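Local coordinates for 1,4-dihydroxy-2-naphthoyl-CoA hydrolase (Escherichia coli, PDB 1VH5), which hydrolyses 1,4-dihydroxy-2-naphthoyl-CoA to 1,4-dihydroxy-2-naphthoate and CoA in menaquinone biosynthesis, and also cleaves a wide range of other acyl-CoA thioesters, at residues A[53-65]-A[87-101]. Sequence-based numbering, arbitrary orientation.
Sequences GLLHGGASVVLAE and INANHVRSAREGRVR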
loop_
_atom_site.group_PDB
_atom_site.type_symbol
_atom_site.label_atom_id
_atom_site.label_comp_id
_atom_site.label_asym_id
_atom_site.label_seq_id
_atom_site.Cartn_x
_atom_site.Cartn_y
_atom_site.Cartn_z
ATOM N N GLY A 53 -16.149 -0.014 -4.744
ATOM C CA GLY A 53 -16.656 -0.909 -3.714
ATOM C C GLY A 53 -15.845 -2.173 -3.470
ATOM O O GLY A 53 -16.273 -3.036 -2.732
ATOM N N LEU A 54 -14.687 -2.285 -4.109
ATOM C CA LEU A 54 -13.804 -3.413 -3.871
ATOM C C LEU A 54 -12.650 -3.003 -2.973
ATOM O O LEU A 54 -12.303 -1.828 -2.895
ATOM C CB LEU A 54 -13.225 -3.948 -5.168
ATOM C CG LEU A 54 -14.211 -4.283 -6.292
ATOM C CD1 LEU A 54 -13.524 -4.788 -7.558
ATOM C CD2 LEU A 54 -15.207 -5.309 -5.825
ATOM N N LEU A 55 -12.026 -3.984 -2.326
ATOM C CA LEU A 55 -10.829 -3.708 -1.554
ATOM C C LEU A 55 -9.781 -3.006 -2.389
ATOM O O LEU A 55 -9.460 -3.461 -3.502
ATOM C CB LEU A 55 -10.260 -5.034 -1.056
ATOM C CG LEU A 55 -8.976 -4.946 -0.225
ATOM C CD1 LEU A 55 -9.099 -4.151 1.055
ATOM C CD2 LEU A 55 -8.549 -6.439 -0.001
ATOM N N HIS A 56 -9.245 -1.918 -1.862
ATOM C CA HIS A 56 -8.230 -1.132 -2.542
ATOM C C HIS A 56 -6.931 -1.943 -2.536
ATOM O O HIS A 56 -6.499 -2.423 -1.492
ATOM C CB HIS A 56 -8.048 0.159 -1.755
ATOM C CG HIS A 56 -7.339 1.244 -2.515
ATOM N ND1 HIS A 56 -6.011 1.161 -2.894
ATOM C CD2 HIS A 56 -7.744 2.501 -2.825
ATOM C CE1 HIS A 56 -5.656 2.297 -3.480
ATOM N NE2 HIS A 56 -6.694 3.124 -3.461
ATOM N N GLY A 57 -6.247 -2.028 -3.678
ATOM C CA GLY A 57 -4.969 -2.750 -3.773
ATOM C C GLY A 57 -3.940 -2.179 -2.803
ATOM O O GLY A 57 -3.116 -2.919 -2.231
ATOM N N GLY A 58 -3.983 -0.854 -2.590
ATOM C CA GLY A 58 -3.114 -0.266 -1.589
ATOM C C GLY A 58 -3.386 -0.707 -0.164
ATOM O O GLY A 58 -2.447 -0.790 0.643
ATOM N N ALA A 59 -4.653 -0.944 0.163
ATOM C CA ALA A 59 -4.975 -1.443 1.498
ATOM C C ALA A 59 -4.391 -2.834 1.751
ATOM O O ALA A 59 -3.863 -3.098 2.812
ATOM C CB ALA A 59 -6.497 -1.468 1.697
ATOM N N SER A 60 -4.397 -3.676 0.723
ATOM C CA SER A 60 -3.750 -4.989 0.816
ATOM C C SER A 60 -2.277 -4.810 1.142
ATOM O O SER A 60 -1.718 -5.540 1.943
ATOM C CB SER A 60 -3.878 -5.762 -0.460
ATOM O OG SER A 60 -5.222 -6.117 -0.717
ATOM N N VAL A 61 -1.638 -3.835 0.508
ATOM C CA VAL A 61 -0.208 -3.576 0.750
ATOM C C VAL A 61 0.007 -2.974 2.135
ATOM O O VAL A 61 0.981 -3.301 2.815
ATOM C CB VAL A 61 0.410 -2.730 -0.388
ATOM C CG1 VAL A 61 1.894 -2.466 -0.079
ATOM C CG2 VAL A 61 0.268 -3.461 -1.733
ATOM N N VAL A 62 -0.894 -2.107 2.591
ATOM C CA VAL A 62 -0.820 -1.674 3.984
ATOM C C VAL A 62 -0.839 -2.881 4.940
ATOM O O VAL A 62 -0.033 -2.972 5.866
ATOM C CB VAL A 62 -1.963 -0.712 4.366
ATOM C CG1 VAL A 62 -1.902 -0.396 5.868
ATOM C CG2 VAL A 62 -1.862 0.609 3.568
ATOM N N LEU A 63 -1.748 -3.807 4.700
ATOM C CA LEU A 63 -1.844 -4.995 5.547
ATOM C C LEU A 63 -0.521 -5.786 5.487
ATOM O O LEU A 63 0.075 -6.135 6.547
ATOM C CB LEU A 63 -3.066 -5.848 5.174
ATOM C CG LEU A 63 -3.206 -7.172 5.959
ATOM C CD1 LEU A 63 -3.391 -6.915 7.464
ATOM C CD2 LEU A 63 -4.382 -7.960 5.401
ATOM N N ALA A 64 -0.021 -6.040 4.271
ATOM C CA ALA A 64 1.204 -6.825 4.103
ATOM C C ALA A 64 2.370 -6.142 4.796
ATOM O O ALA A 64 3.158 -6.811 5.498
ATOM C CB ALA A 64 1.523 -7.031 2.622
ATOM N N GLU A 65 2.541 -4.830 4.600
ATOM C CA GLU A 65 3.687 -4.151 5.184
ATOM C C GLU A 65 3.537 -4.077 6.698
ATOM O O GLU A 65 4.535 -4.150 7.421
ATOM C CB GLU A 65 3.880 -2.742 4.575
ATOM C CG GLU A 65 5.151 -2.068 5.100
ATOM C CD GLU A 65 5.847 -1.163 4.120
ATOM O OE1 GLU A 65 5.598 -1.248 2.888
ATOM O OE2 GLU A 65 6.638 -0.355 4.630
ATOM N N ILE A 87 8.701 -3.244 -1.337
ATOM C CA ILE A 87 7.547 -4.117 -1.237
ATOM C C ILE A 87 6.949 -4.281 -2.624
ATOM O O ILE A 87 6.968 -3.329 -3.431
ATOM C CB ILE A 87 6.549 -3.542 -0.232
ATOM C CG1 ILE A 87 5.422 -4.535 0.051
ATOM C CG2 ILE A 87 5.986 -2.153 -0.705
ATOM C CD1 ILE A 87 4.829 -4.524 1.420
ATOM N N ASN A 88 6.445 -5.472 -2.914
ATOM C CA ASN A 88 5.832 -5.744 -4.200
ATOM C C ASN A 88 4.647 -6.654 -3.995
ATOM O O ASN A 88 4.585 -7.389 -2.993
ATOM C CB ASN A 88 6.852 -6.308 -5.184
ATOM C CG ASN A 88 7.465 -7.573 -4.678
ATOM O OD1 ASN A 88 6.821 -8.624 -4.686
ATOM N ND2 ASN A 88 8.697 -7.486 -4.194
ATOM N N ALA A 89 3.676 -6.589 -4.895
ATOM C CA ALA A 89 2.445 -7.367 -4.749
ATOM C C ALA A 89 1.809 -7.615 -6.072
ATOM O O ALA A 89 1.817 -6.726 -6.952
ATOM C CB ALA A 89 1.445 -6.668 -3.798
ATOM N N ASN A 90 1.235 -8.806 -6.194
ATOM C CA ASN A 90 0.306 -9.087 -7.258
ATOM C C ASN A 90 -1.125 -9.176 -6.761
ATOM O O ASN A 90 -1.404 -9.887 -5.780
ATOM C CB ASN A 90 0.686 -10.392 -7.912
ATOM C CG ASN A 90 0.102 -10.528 -9.219
ATOM O OD1 ASN A 90 -1.093 -10.804 -9.330
ATOM N ND2 ASN A 90 0.930 -10.262 -10.284
ATOM N N HIS A 91 -2.041 -8.491 -7.447
ATOM C CA HIS A 91 -3.458 -8.499 -7.053
ATOM C C HIS A 91 -4.173 -9.527 -7.919
ATOM O O HIS A 91 -4.345 -9.331 -9.123
ATOM C CB HIS A 91 -4.049 -7.101 -7.336
ATOM C CG HIS A 91 -3.369 -5.988 -6.595
ATOM N ND1 HIS A 91 -3.191 -5.999 -5.227
ATOM C CD2 HIS A 91 -2.855 -4.816 -7.039
ATOM C CE1 HIS A 91 -2.571 -4.892 -4.857
ATOM N NE2 HIS A 91 -2.372 -4.151 -5.938
ATOM N N VAL A 92 -4.535 -10.662 -7.327
ATOM C CA VAL A 92 -5.069 -11.778 -8.127
ATOM C C VAL A 92 -6.557 -11.987 -8.063
ATOM O O VAL A 92 -7.128 -12.601 -8.971
ATOM C CB VAL A 92 -4.341 -13.100 -7.911
ATOM C CG1 VAL A 92 -2.906 -13.001 -8.431
ATOM C CG2 VAL A 92 -4.374 -13.501 -6.477
ATOM N N ARG A 93 -7.192 -11.489 -7.008
ATOM C CA ARG A 93 -8.638 -11.592 -6.891
ATOM C C ARG A 93 -9.147 -10.430 -6.054
ATOM O O ARG A 93 -8.508 -10.031 -5.072
ATOM C CB ARG A 93 -9.003 -12.925 -6.232
ATOM C CG ARG A 93 -10.521 -13.128 -5.941
ATOM C CD ARG A 93 -10.837 -14.421 -5.191
ATOM N NE ARG A 93 -10.663 -15.619 -6.008
ATOM C CZ ARG A 93 -11.605 -16.126 -6.804
ATOM N NH1 ARG A 93 -11.351 -17.220 -7.506
ATOM N NH2 ARG A 93 -12.786 -15.532 -6.909
ATOM N N SER A 94 -10.287 -9.876 -6.443
ATOM C CA SER A 94 -10.905 -8.801 -5.672
ATOM C C SER A 94 -11.599 -9.326 -4.440
ATOM O O SER A 94 -11.866 -10.530 -4.318
ATOM C CB SER A 94 -11.881 -8.037 -6.557
ATOM O OG SER A 94 -12.973 -8.878 -6.906
ATOM N N ALA A 95 -11.839 -8.436 -3.487
ATOM C CA ALA A 95 -12.637 -8.771 -2.302
ATOM C C ALA A 95 -13.626 -7.621 -2.086
ATOM O O ALA A 95 -13.333 -6.486 -2.441
ATOM C CB ALA A 95 -11.757 -8.959 -1.093
ATOM N N ARG A 96 -14.790 -7.905 -1.510
ATOM C CA ARG A 96 -15.818 -6.879 -1.432
ATOM C C ARG A 96 -16.490 -6.773 -0.081
ATOM O O ARG A 96 -17.235 -5.830 0.152
ATOM C CB ARG A 96 -16.873 -7.095 -2.522
ATOM C CG ARG A 96 -17.868 -8.245 -2.230
ATOM C CD ARG A 96 -19.147 -7.747 -1.568
ATOM N NE ARG A 96 -20.359 -8.495 -1.906
ATOM C CZ ARG A 96 -21.545 -8.252 -1.354
ATOM N NH1 ARG A 96 -22.607 -8.971 -1.700
ATOM N NH2 ARG A 96 -21.670 -7.280 -0.449
ATOM N N GLU A 97 -16.211 -7.735 0.801
ATOM C CA GLU A 97 -16.881 -7.763 2.105
ATOM C C GLU A 97 -16.129 -8.628 3.093
ATOM O O GLU A 97 -15.123 -9.266 2.751
ATOM C CB GLU A 97 -18.321 -8.227 1.958
ATOM C CG GLU A 97 -18.414 -9.690 1.592
ATOM C CD GLU A 97 -19.724 -10.090 0.945
ATOM O OE1 GLU A 97 -20.799 -9.654 1.421
ATOM O OE2 GLU A 97 -19.676 -10.858 -0.039
ATOM N N GLY A 98 -16.588 -8.607 4.338
ATOM C CA GLY A 98 -15.938 -9.325 5.408
ATOM C C GLY A 98 -14.564 -8.791 5.735
ATOM O O GLY A 98 -14.319 -7.596 5.642
ATOM N N ARG A 99 -13.687 -9.689 6.169
ATOM C CA ARG A 99 -12.321 -9.335 6.525
ATOM C C ARG A 99 -11.417 -10.180 5.688
ATOM O O ARG A 99 -11.734 -11.332 5.423
ATOM C CB ARG A 99 -12.027 -9.580 8.005
ATOM C CG ARG A 99 -12.905 -8.752 8.956
ATOM C CD ARG A 99 -12.604 -9.008 10.420
ATOM N NE ARG A 99 -11.282 -8.521 10.829
ATOM C CZ ARG A 99 -11.026 -7.278 11.178
ATOM N NH1 ARG A 99 -9.809 -6.930 11.549
ATOM N NH2 ARG A 99 -11.997 -6.358 11.178
ATOM N N VAL A 100 -10.293 -9.611 5.284
ATOM C CA VAL A 100 -9.252 -10.421 4.644
ATOM C C VAL A 100 -8.168 -10.731 5.645
ATOM O O VAL A 100 -8.046 -10.048 6.649
ATOM C CB VAL A 100 -8.632 -9.710 3.384
ATOM C CG1 VAL A 100 -9.676 -9.628 2.286
ATOM C CG2 VAL A 100 -8.014 -8.353 3.728
ATOM N N ARG A 101 -7.438 -11.811 5.378
ATOM C CA ARG A 101 -6.407 -12.277 6.307
ATOM C C ARG A 101 -5.042 -12.346 5.632
ATOM O O ARG A 101 -4.901 -13.026 4.615
ATOM C CB ARG A 101 -6.779 -13.646 6.856
ATOM C CG ARG A 101 -5.763 -14.215 7.890
ATOM C CD ARG A 101 -6.115 -15.649 8.335
ATOM N NE ARG A 101 -7.385 -15.638 9.035
ATOM C CZ ARG A 101 -7.506 -15.562 10.346
ATOM N NH1 ARG A 101 -8.721 -15.487 10.884
ATOM N NH2 ARG A 101 -6.426 -15.538 11.117
HETATM O O HOH W 1 -10.287 -5.882 -4.473
HETATM O O HOH W 2 -5.249 -6.764 -3.380
#
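Leu-55 N donates to Ala-95 O over 2.8 Å, nearly straight at 170°, the one direct hydrogen bond across the contact. A water bridges the same two residues, donating to Leu-55 O and accepting from Ala-95 N, so loop meets loop through both backbones. A second water, 2.7 Å from Ser-60 OG, also hydrogen-bonds to His-91 ND1. The CE1 of this substrate-binding histidine sits 3.3 Å from Gly-57 O, close against the first turn of the helix. Its NE2 is hydrogen-bonded to Glu-65 OE1 of the second subunit, and the pairing is reciprocal: Glu-65 OE1, on the inferred nucleophile or proton acceptor, meets His-91 NE2 of that subunit. This is the hotdog fold, a long helix wrapped by an antiparallel sheet, here continued into the second subunit by residues 87-90. Apolar contacts run from the loop into the helix. Leu-55 CD2 and Val-100 CG1 meet tip to tip at 4.1 Å, and Leu-63 CD2 reaches CG2, the other branch of the same valine. Val-61 spans two residues of strand 87-91: with CG1 anti to the backbone N (chi1 179°), it sets that branch alongside Ile-87 CD1 and turns CG2 onto Ala-89 CB at 4.0 Å. Ile-87 CD1 lies 3.7 Å from both CB and OE1 of Glu-65. Cutting Ile-87 back to alanine would remove both branches, and is likely to open a gap beside Val-61, Ala-64 and the bent chain of Glu-65.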